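Local coordinates for extracellular solute-binding protein (Bordetella parapertussis, PDB 3PU5), which probably binds a small solute, possibly a polyamine, outside the cytoplasm and delivers it to an ABC-type uptake transporter, at residues A[4-8]-A[251-255]; A[160-164]-A[176-181]. One frame throughout, in Å; residues are numbered along the deposited sequence.

Contact 1: residues A[4-8]-A[251-255]; sequences ADDHI and KEDLA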
loop_
_atom_site.group_PDB
_atom_site.type_symbol
_atom_site.label_atom_id
_atom_site.label_comp_id
_atom_site.label_asym_id
_atom_site.label_seq_id
_atom_site.Cartn_x
_atom_site.Cartn_y
_atom_site.Cartn_z
ATOM N N ALA A 4 22.308 12.529 -25.319
ATOM C CA ALA A 4 23.010 12.356 -24.072
ATOM C C ALA A 4 22.174 12.837 -22.907
ATOM O O ALA A 4 22.241 12.272 -21.845
ATOM C CB ALA A 4 24.305 13.100 -24.107
ATOM N N ASP A 5 21.393 13.873 -23.106
ATOM C CA ASP A 5 20.574 14.375 -22.031
ATOM C C ASP A 5 19.245 13.657 -21.831
ATOM O O ASP A 5 18.655 13.824 -20.795
ATOM C CB ASP A 5 20.395 15.874 -22.106
ATOM C CG ASP A 5 21.711 16.617 -22.061
ATOM O OD1 ASP A 5 22.755 15.999 -21.760
ATOM O OD2 ASP A 5 21.725 17.800 -22.378
ATOM N N ASP A 6 18.821 12.841 -22.807
ATOM C CA ASP A 6 17.560 12.105 -22.734
ATOM C C ASP A 6 17.636 10.749 -22.015
ATOM O O ASP A 6 17.474 9.713 -22.579
ATOM C CB ASP A 6 16.965 11.938 -24.093
ATOM C CG ASP A 6 16.742 13.235 -24.777
ATOM O OD1 ASP A 6 16.051 14.099 -24.242
ATOM O OD2 ASP A 6 17.307 13.362 -25.867
ATOM N N HIS A 7 17.860 10.844 -20.730
ATOM C CA HIS A 7 18.131 9.750 -19.872
ATOM C C HIS A 7 17.659 10.203 -18.487
ATOM O O HIS A 7 18.153 11.170 -17.995
ATOM C CB HIS A 7 19.631 9.435 -19.894
ATOM C CG HIS A 7 20.021 8.199 -19.158
ATOM N ND1 HIS A 7 19.133 7.420 -18.469
ATOM C CD2 HIS A 7 21.221 7.606 -19.011
ATOM C CE1 HIS A 7 19.768 6.410 -17.928
ATOM N NE2 HIS A 7 21.036 6.502 -18.243
ATOM N N ILE A 8 16.712 9.504 -17.884
ATOM C CA ILE A 8 16.295 9.834 -16.518
ATOM C C ILE A 8 16.570 8.709 -15.518
ATOM O O ILE A 8 16.642 7.527 -15.887
ATOM C CB ILE A 8 14.796 10.286 -16.417
ATOM C CG1 ILE A 8 13.833 9.174 -16.862
ATOM C CG2 ILE A 8 14.563 11.578 -17.185
ATOM C CD1 ILE A 8 12.347 9.496 -16.589
ATOM N N LYS A 251 15.728 16.593 -14.298
ATOM C CA LYS A 251 15.203 16.786 -15.647
ATOM C C LYS A 251 13.683 16.758 -15.575
ATOM O O LYS A 251 13.049 15.757 -15.921
ATOM C CB LYS A 251 15.722 15.699 -16.591
ATOM C CG LYS A 251 17.233 15.763 -16.831
ATOM C CD LYS A 251 17.719 14.588 -17.662
ATOM C CE LYS A 251 19.205 14.720 -17.994
ATOM N NZ LYS A 251 20.041 14.394 -16.825
ATOM N N GLU A 252 13.109 17.869 -15.116
ATOM C CA GLU A 252 11.725 17.890 -14.651
ATOM C C GLU A 252 10.701 17.583 -15.727
ATOM O O GLU A 252 9.696 16.938 -15.454
ATOM C CB GLU A 252 11.408 19.222 -13.962
ATOM C CG GLU A 252 12.269 19.463 -12.729
ATOM C CD GLU A 252 11.776 20.621 -11.891
ATOM O OE1 GLU A 252 10.753 21.229 -12.261
ATOM O OE2 GLU A 252 12.405 20.917 -10.855
ATOM N N ASP A 253 10.958 18.027 -16.953
ATOM C CA ASP A 253 10.014 17.777 -18.041
ATOM C C ASP A 253 10.000 16.315 -18.472
ATOM O O ASP A 253 8.943 15.747 -18.726
ATOM C CB ASP A 253 10.274 18.710 -19.226
ATOM C CG ASP A 253 9.856 20.144 -18.933
ATOM O OD1 ASP A 253 8.892 20.333 -18.159
ATOM O OD2 ASP A 253 10.490 21.081 -19.463
ATOM N N LEU A 254 11.168 15.692 -18.539
ATOM C CA LEU A 254 11.221 14.259 -18.822
ATOM C C LEU A 254 10.599 13.455 -17.668
ATOM O O LEU A 254 9.886 12.482 -17.890
ATOM C CB LEU A 254 12.662 13.812 -19.060
ATOM C CG LEU A 254 13.408 14.571 -20.160
ATOM C CD1 LEU A 254 14.727 13.882 -20.495
ATOM C CD2 LEU A 254 12.534 14.677 -21.396
ATOM N N ALA A 255 10.887 13.870 -16.438
ATOM C CA ALA A 255 10.336 13.227 -15.245
ATOM C C ALA A 255 8.805 13.293 -15.227
ATOM O O ALA A 255 8.141 12.292 -14.945
ATOM C CB ALA A 255 10.917 13.865 -13.991
#
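Ile8 touches Leu254 through its CG2 methyl: with CG1 placed between the backbone N and the carbonyl carbon (chi1 62°), CG2 is set opposite the carbonyl carbon and reaches helix 252-262. There it presses on Leu254 CB at 3.5 Å, closer than usual for two carbons, while Leu254 CD1 lies 4.0 Å from the same methyl. Lys251 starts with CG turned beside its own backbone N and runs almost straight from CB to CE (chi2 174°, chi3 175°), which lays its methylenes against backbone carbonyls: CE is 3.0 Å from Asp5 O and CD is 3.5 Å from His7 O. A bend at chi4 turns only NZ. Lys251 NZ is 3.9 Å from His7 O and makes a weak hydrogen bond to a bound glycerol, probably from crystallisation. Lys251 NZ and Asp5 OD1 stay 5.9 Å apart, so the opposite charges do not pair. Leu254 CD1 lies against the inverse gamma turn centred on Asp6, 3.9 Å from Asp5 O and 4.0 Å from Asp6 OD1, the Asp6 and Leu254 side chains crossing at about a right angle. Lys251 is the N-cap residue, and Asp61 accepts from its backbone N. The contact thus sets the start of a helix beside strand 7-12, which pairs in parallel with strand 36-41 and is joined to it through helix 15-33, a beta-alpha-beta crossover as in the periplasmic-binding-protein fold.

Contact 2: residues A[160-164]-A[176-181]; sequences LSMFG and ASIATL
Ser177 fits as a knob into a hole formed by Leu160, Ser161, Phe163 and Gly164, where helices 156-167 and 174-184 pack; the axes of their segments 160-164 and 176-181 approach to 7.7 Å at a crossing angle of 104°. Gly164 presents no side chain here, and the backbones come close at this point. Ser177 OG lies 2.6 Å from Leu160 O and also hydrogen-bonds with Asp173 O. Leu160 O also takes the backbone N-H of Gly164 within its own helix. To one side of the knob, the Phe163 ring turns a face to Thr180: Thr180 CG2 stands 4.0 Å from the ring centroid, 27° off the normal, as a CH-pi contact. This methyl leans toward the CD2 side of the ring, and Ser177 O comes in at the ring edge near its plane. Val133 of helix 129-138 touches both Phe163 and Thr180. Farther along, the Leu160 and Leu181 side chains meet obliquely through their CD2 methyls at 4.0 Å, and Trp319 of helix 305-322 packs on Leu181. The methyl of Thr180 can face the ring because CG2 is anti to the backbone N and OG1 folds back along its own helix. Thr180 OG1 donates to Ala176 O at 2.9 Å, reaching the carbonyl from the face opposite the one used by Thr180 N.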
loop_
_atom_site.group_PDB
_atom_site.type_symbol
_atom_site.label_atom_id
_atom_site.label_comp_id
_atom_site.label_asym_id
_atom_site.label_seq_id
_atom_site.Cartn_x
_atom_site.Cartn_y
_atom_site.Cartn_z
ATOM N N LEU A 160 -5.384 -0.871 12.824
ATOM C CA LEU A 160 -5.859 -0.278 14.080
ATOM C C LEU A 160 -6.601 1.041 13.844
ATOM O O LEU A 160 -7.611 1.320 14.496
ATOM C CB LEU A 160 -4.699 -0.070 15.055
ATOM C CG LEU A 160 -4.099 -1.337 15.683
ATOM C CD1 LEU A 160 -2.734 -1.047 16.280
ATOM C CD2 LEU A 160 -5.052 -1.916 16.736
ATOM N N SER A 161 -6.107 1.849 12.907
ATOM C CA SER A 161 -6.801 3.088 12.547
ATOM C C SER A 161 -8.254 2.835 12.150
ATOM O O SER A 161 -9.144 3.620 12.493
ATOM C CB SER A 161 -6.077 3.817 11.415
ATOM O OG SER A 161 -4.936 4.487 11.907
HETATM N N MSE A 162 -8.492 1.751 11.411
HETATM C CA MSE A 162 -9.853 1.380 11.036
HETATM C C MSE A 162 -10.670 1.044 12.272
HETATM O O MSE A 162 -11.870 1.332 12.320
HETATM C CB MSE A 162 -9.877 0.165 10.109
HETATM C CG MSE A 162 -9.614 0.464 8.648
HETATM SE SE MSE A 162 -11.072 1.386 7.704
HETATM C CE MSE A 162 -12.515 0.992 8.907
ATOM N N PHE A 163 -10.032 0.394 13.248
ATOM C CA PHE A 163 -10.718 0.092 14.503
ATOM C C PHE A 163 -11.100 1.392 15.223
ATOM O O PHE A 163 -12.189 1.510 15.786
ATOM C CB PHE A 163 -9.865 -0.780 15.431
ATOM C CG PHE A 163 -9.696 -2.202 14.969
ATOM C CD1 PHE A 163 -10.385 -2.682 13.875
ATOM C CD2 PHE A 163 -8.859 -3.066 15.667
ATOM C CE1 PHE A 163 -10.231 -3.996 13.460
ATOM C CE2 PHE A 163 -8.688 -4.388 15.260
ATOM C CZ PHE A 163 -9.381 -4.854 14.153
ATOM N N GLY A 164 -10.196 2.366 15.212
ATOM C CA GLY A 164 -10.490 3.657 15.809
ATOM C C GLY A 164 -11.689 4.320 15.153
ATOM O O GLY A 164 -12.501 4.955 15.823
ATOM N N ALA A 176 -9.408 3.826 21.483
ATOM C CA ALA A 176 -10.451 2.960 20.939
ATOM C C ALA A 176 -9.839 1.834 20.105
ATOM O O ALA A 176 -10.253 0.674 20.212
ATOM C CB ALA A 176 -11.448 3.775 20.107
ATOM N N SER A 177 -8.853 2.185 19.282
ATOM C CA SER A 177 -8.119 1.204 18.479
ATOM C C SER A 177 -7.504 0.103 19.329
ATOM O O SER A 177 -7.720 -1.085 19.079
ATOM C CB SER A 177 -7.010 1.892 17.681
ATOM O OG SER A 177 -7.561 2.762 16.709
ATOM N N ILE A 178 -6.723 0.504 20.325
ATOM C CA ILE A 178 -6.098 -0.443 21.238
ATOM C C ILE A 178 -7.122 -1.209 22.090
ATOM O O ILE A 178 -6.971 -2.413 22.331
ATOM C CB ILE A 178 -5.069 0.270 22.139
ATOM C CG1 ILE A 178 -3.861 0.723 21.297
ATOM C CG2 ILE A 178 -4.634 -0.632 23.281
ATOM C CD1 ILE A 178 -2.969 -0.414 20.801
ATOM N N ALA A 179 -8.157 -0.512 22.545
ATOM C CA ALA A 179 -9.211 -1.148 23.325
ATOM C C ALA A 179 -9.908 -2.257 22.535
ATOM O O ALA A 179 -10.271 -3.277 23.100
ATOM C CB ALA A 179 -10.225 -0.113 23.800
ATOM N N THR A 180 -10.102 -2.046 21.236
ATOM C CA THR A 180 -10.701 -3.062 20.371
ATOM C C THR A 180 -9.816 -4.298 20.313
ATOM O O THR A 180 -10.274 -5.414 20.542
ATOM C CB THR A 180 -10.924 -2.532 18.936
ATOM O OG1 THR A 180 -11.853 -1.443 18.975
ATOM C CG2 THR A 180 -11.496 -3.608 18.044
ATOM N N LEU A 181 -8.538 -4.092 20.017
ATOM C CA LEU A 181 -7.598 -5.202 19.912
ATOM C C LEU A 181 -7.447 -5.917 21.250
ATOM O O LEU A 181 -7.273 -7.143 21.311
ATOM C CB LEU A 181 -6.241 -4.704 19.413
ATOM C CG LEU A 181 -5.163 -5.769 19.222
ATOM C CD1 LEU A 181 -5.587 -6.782 18.152
ATOM C CD2 LEU A 181 -3.854 -5.097 18.847
#

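Overall arrangement
Contacts 1 and 2 lie on opposite sides of the chain's centre, their own centres 46 Å apart and their nearest atoms about 31 Å apart, so neither touches the other. In sequence, contact 2 is nested inside the long loop that contact 1 closes between residues 8 and 251, consistent with a two-lobed binding protein whose chain crosses to the second lobe and back. Contact 1, partly buried, is centred 28 Å from the chain centre; contact 2, buried, 20 Å from it. Both probably lie away from the interlobe cleft where such proteins bind solute. The glycerol about 3 Å from the Lys251 side chain, probably from crystallisation, is no evidence for the solute site.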